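Local atomic coordinates of nucleoporin NUP170 (Chaetomium thermophilum, PDB entry 5HAX), a protein that probably serves as a scaffold nucleoporin of the inner ring of the nuclear pore complex, with a beta-propeller domain followed by an alpha-helical domain. Residues A592-R597 / E633-F638. Sequence-based numbering, arbitrary orientation.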
ATOM      1  N   ALA A 592     -20.058 -16.635   3.871  1.00 41.76           N
ATOM      2  CA  ALA A 592     -20.360 -15.702   2.791  1.00 44.83           C
ATOM      3  C   ALA A 592     -19.304 -14.609   2.694  1.00 49.13           C
ATOM      4  O   ALA A 592     -18.916 -14.209   1.590  1.00 41.59           O
ATOM      5  CB  ALA A 592     -21.743 -15.090   3.007  1.00 44.65           C
ATOM      6  N   LEU A 593     -18.830 -14.114   3.838  1.00 45.37           N
ATOM      7  CA  LEU A 593     -17.820 -13.060   3.828  1.00 45.18           C
ATOM      8  C   LEU A 593     -16.515 -13.566   3.229  1.00 44.50           C
ATOM      9  O   LEU A 593     -15.934 -12.924   2.346  1.00 42.23           O
ATOM     10  CB  LEU A 593     -17.600 -12.541   5.250  1.00 45.65           C
ATOM     11  CG  LEU A 593     -16.694 -11.319   5.417  1.00 47.95           C
ATOM     12  CD1 LEU A 593     -17.227 -10.127   4.634  1.00 38.98           C
ATOM     13  CD2 LEU A 593     -16.553 -10.975   6.893  1.00 46.99           C
ATOM     14  N   TYR A 594     -16.048 -14.729   3.688  1.00 43.25           N
ATOM     15  CA  TYR A 594     -14.819 -15.306   3.156  1.00 40.25           C
ATOM     16  C   TYR A 594     -14.933 -15.557   1.657  1.00 45.55           C
ATOM     17  O   TYR A 594     -14.057 -15.158   0.881  1.00 44.35           O
ATOM     18  CB  TYR A 594     -14.493 -16.601   3.899  1.00 39.61           C
ATOM     19  CG  TYR A 594     -13.203 -17.253   3.461  1.00 46.31           C
ATOM     20  CD1 TYR A 594     -12.032 -16.516   3.362  1.00 46.98           C
ATOM     21  CD2 TYR A 594     -13.152 -18.607   3.160  1.00 50.09           C
ATOM     22  CE1 TYR A 594     -10.847 -17.105   2.964  1.00 48.26           C
ATOM     23  CE2 TYR A 594     -11.970 -19.207   2.761  1.00 46.40           C
ATOM     24  CZ  TYR A 594     -10.821 -18.452   2.667  1.00 48.03           C
ATOM     25  OH  TYR A 594      -9.641 -19.040   2.271  1.00 42.77           O
ATOM     26  N   LEU A 595     -16.013 -16.220   1.230  1.00 47.57           N
ATOM     27  CA  LEU A 595     -16.181 -16.535  -0.186  1.00 44.63           C
ATOM     28  C   LEU A 595     -16.210 -15.272  -1.038  1.00 43.55           C
ATOM     29  O   LEU A 595     -15.581 -15.219  -2.102  1.00 44.15           O
ATOM     30  CB  LEU A 595     -17.462 -17.343  -0.397  1.00 50.86           C
ATOM     31  CG  LEU A 595     -17.833 -17.629  -1.857  1.00 48.77           C
ATOM     32  CD1 LEU A 595     -16.724 -18.405  -2.550  1.00 48.99           C
ATOM     33  CD2 LEU A 595     -19.153 -18.379  -1.935  1.00 46.00           C
ATOM     34  N   THR A 596     -16.947 -14.252  -0.592  1.00 39.12           N
ATOM     35  CA  THR A 596     -17.020 -13.003  -1.343  1.00 50.05           C
ATOM     36  C   THR A 596     -15.635 -12.412  -1.551  1.00 42.33           C
ATOM     37  O   THR A 596     -15.275 -12.015  -2.665  1.00 43.91           O
ATOM     38  CB  THR A 596     -17.919 -12.006  -0.613  1.00 49.62           C
ATOM     39  OG1 THR A 596     -19.248 -12.536  -0.521  1.00 46.74           O
ATOM     40  CG2 THR A 596     -17.956 -10.664  -1.348  1.00 51.10           C
ATOM     41  N   ARG A 597     -14.837 -12.355  -0.484  1.00 39.53           N
ATOM     42  CA  ARG A 597     -13.521 -11.735  -0.570  1.00 42.47           C
ATOM     43  C   ARG A 597     -12.581 -12.535  -1.465  1.00 46.16           C
ATOM     44  O   ARG A 597     -11.638 -11.972  -2.031  1.00 51.30           O
ATOM     45  CB  ARG A 597     -12.940 -11.569   0.836  1.00 36.71           C
ATOM     46  CG  ARG A 597     -13.669 -10.511   1.656  1.00 38.10           C
ATOM     47  CD  ARG A 597     -13.272 -10.527   3.127  1.00 41.15           C
ATOM     48  NE  ARG A 597     -13.833  -9.383   3.847  1.00 38.14           N
ATOM     49  CZ  ARG A 597     -13.732  -9.195   5.161  1.00 37.70           C
ATOM     50  NH1 ARG A 597     -13.095 -10.080   5.917  1.00 40.33           N
ATOM     51  NH2 ARG A 597     -14.274  -8.122   5.721  1.00 42.76           N
ATOM     52  N   GLU A 633     -11.763 -24.048  -4.056  1.00 50.77           N
ATOM     53  CA  GLU A 633     -11.811 -25.503  -3.940  1.00 54.86           C
ATOM     54  C   GLU A 633     -11.376 -25.970  -2.556  1.00 53.14           C
ATOM     55  O   GLU A 633     -11.972 -26.896  -1.995  1.00 49.45           O
ATOM     56  CB  GLU A 633     -10.940 -26.139  -5.022  1.00 48.80           C
ATOM     57  CG  GLU A 633     -11.557 -26.090  -6.413  1.00 63.89           C
ATOM     58  CD  GLU A 633     -12.806 -26.952  -6.533  1.00 70.09           C
ATOM     59  OE1 GLU A 633     -13.531 -26.813  -7.540  1.00 68.14           O
ATOM     60  OE2 GLU A 633     -13.064 -27.766  -5.622  1.00 65.04           O
ATOM     61  N   ARG A 634     -10.334 -25.354  -1.992  1.00 50.49           N
ATOM     62  CA  ARG A 634      -9.919 -25.714  -0.639  1.00 51.49           C
ATOM     63  C   ARG A 634     -11.020 -25.411   0.369  1.00 47.37           C
ATOM     64  O   ARG A 634     -11.203 -26.152   1.343  1.00 49.74           O
ATOM     65  CB  ARG A 634      -8.628 -24.985  -0.261  1.00 61.62           C
ATOM     66  CG  ARG A 634      -7.362 -25.724  -0.672  1.00 71.49           C
ATOM     67  CD  ARG A 634      -6.210 -25.462   0.291  1.00 83.44           C
ATOM     68  NE  ARG A 634      -6.480 -25.969   1.636  1.00 89.42           N
ATOM     69  CZ  ARG A 634      -5.553 -26.141   2.576  1.00 91.36           C
ATOM     70  NH1 ARG A 634      -5.896 -26.604   3.771  1.00 83.06           N
ATOM     71  NH2 ARG A 634      -4.281 -25.856   2.324  1.00 88.89           N
ATOM     72  N   LEU A 635     -11.764 -24.325   0.153  1.00 46.82           N
ATOM     73  CA  LEU A 635     -12.922 -24.041   0.995  1.00 50.91           C
ATOM     74  C   LEU A 635     -13.976 -25.133   0.852  1.00 49.37           C
ATOM     75  O   LEU A 635     -14.524 -25.622   1.846  1.00 53.93           O
ATOM     76  CB  LEU A 635     -13.506 -22.672   0.639  1.00 42.61           C
ATOM     77  CG  LEU A 635     -14.829 -22.288   1.310  1.00 52.54           C
ATOM     78  CD1 LEU A 635     -14.710 -22.320   2.830  1.00 41.27           C
ATOM     79  CD2 LEU A 635     -15.279 -20.915   0.834  1.00 54.61           C
ATOM     80  N   ARG A 636     -14.267 -25.534  -0.387  1.00 52.54           N
ATOM     81  CA  ARG A 636     -15.217 -26.618  -0.618  1.00 55.95           C
ATOM     82  C   ARG A 636     -14.739 -27.913   0.024  1.00 47.87           C
ATOM     83  O   ARG A 636     -15.508 -28.610   0.697  1.00 56.32           O
ATOM     84  CB  ARG A 636     -15.430 -26.810  -2.118  1.00 53.93           C
ATOM     85  CG  ARG A 636     -16.542 -25.953  -2.692  1.00 63.36           C
ATOM     86  CD  ARG A 636     -16.435 -25.821  -4.204  1.00 72.04           C
ATOM     87  NE  ARG A 636     -16.253 -27.106  -4.875  1.00 76.42           N
ATOM     88  CZ  ARG A 636     -17.195 -28.035  -4.990  1.00 77.25           C
ATOM     89  NH1 ARG A 636     -16.933 -29.169  -5.625  1.00 81.81           N
ATOM     90  NH2 ARG A 636     -18.398 -27.840  -4.465  1.00 85.99           N
ATOM     91  N   ASN A 637     -13.464 -28.252  -0.175  1.00 54.09           N
ATOM     92  CA  ASN A 637     -12.903 -29.452   0.436  1.00 53.94           C
ATOM     93  C   ASN A 637     -13.047 -29.417   1.952  1.00 63.43           C
ATOM     94  O   ASN A 637     -13.291 -30.450   2.585  1.00 58.27           O
ATOM     95  CB  ASN A 637     -11.435 -29.595   0.038  1.00 59.85           C
ATOM     96  CG  ASN A 637     -10.773 -30.802   0.669  1.00 85.28           C
ATOM     97  OD1 ASN A 637     -11.392 -31.855   0.828  1.00 85.50           O
ATOM     98  ND2 ASN A 637      -9.506 -30.652   1.041  1.00 91.19           N
ATOM     99  N   PHE A 638     -12.901 -28.233   2.552  1.00 57.50           N
ATOM    100  CA  PHE A 638     -13.025 -28.117   4.001  1.00 55.87           C
ATOM    101  C   PHE A 638     -14.450 -28.397   4.458  1.00 56.15           C
ATOM    102  O   PHE A 638     -14.659 -29.042   5.493  1.00 58.07           O
ATOM    103  CB  PHE A 638     -12.581 -26.726   4.454  1.00 55.72           C
ATOM    104  CG  PHE A 638     -12.920 -26.422   5.886  1.00 46.64           C
ATOM    105  CD1 PHE A 638     -12.122 -26.892   6.916  1.00 43.40           C
ATOM    106  CD2 PHE A 638     -14.038 -25.667   6.202  1.00 43.37           C
ATOM    107  CE1 PHE A 638     -12.432 -26.617   8.233  1.00 56.52           C
ATOM    108  CE2 PHE A 638     -14.353 -25.388   7.517  1.00 49.49           C
ATOM    109  CZ  PHE A 638     -13.548 -25.863   8.534  1.00 56.23           C
TER
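Ala592 O, three residues before the Leu595 that meets Leu635, is gripped twice by Thr596: by the backbone N at 2.9 Å in the ordinary helical bond, and by OG1 at 2.7 Å. The hydroxyl lies tilted from the carbonyl plane, on the face opposite to the amide, so the two donors do not compete for one approach. This ties a polar hydroxyl into its own helix; Thr596 also packs on Thr16 and Leu17 of helix 5-20.

The contact itself is purely apolar. Leu635 reaches from helix 622-640 with both methyls against the CD2-CE2 side of the Tyr594 ring: its CD2 stands 3.9 Å from Tyr594 CD2, and its CD1 is 4.0 Å from that same ring carbon. The approach is oblique, the tyrosine and the leucine pointing past one another, each toward the other's helix. Tyr594 gets there with CG anti to the backbone N (chi1 -178°), which carries the ring across toward the other helix. Leu635 CD2 also touches Leu595 CB, more loosely, at 4.4 Å. Beyond Leu635, the ring packs on Leu530 and edge-to-face with Phe467, while its OH hydrogen-bonds Gln536 NE2. With an alanine here instead of Tyr594, both Leu635 methyls would probably lose their aromatic neighbour and Gln536 NE2 its hydroxyl partner.

Met679 of helix 663-694 touches Leu595 and Leu635 alike, so a third helix joins the pair. On helix 622-640, Arg636 NE and Glu633 OE2 form a salt bridge at 3.3 Å, the hydrogen bond in it being weak. Leu595 and Leu635 have CA atoms 8.3 Å apart, and their buried neighbourhood is plain helix-to-helix packing in the alpha-helical part beside the beta-propeller, built mostly from the chain after it, an architecture characteristic of scaffold nucleoporins.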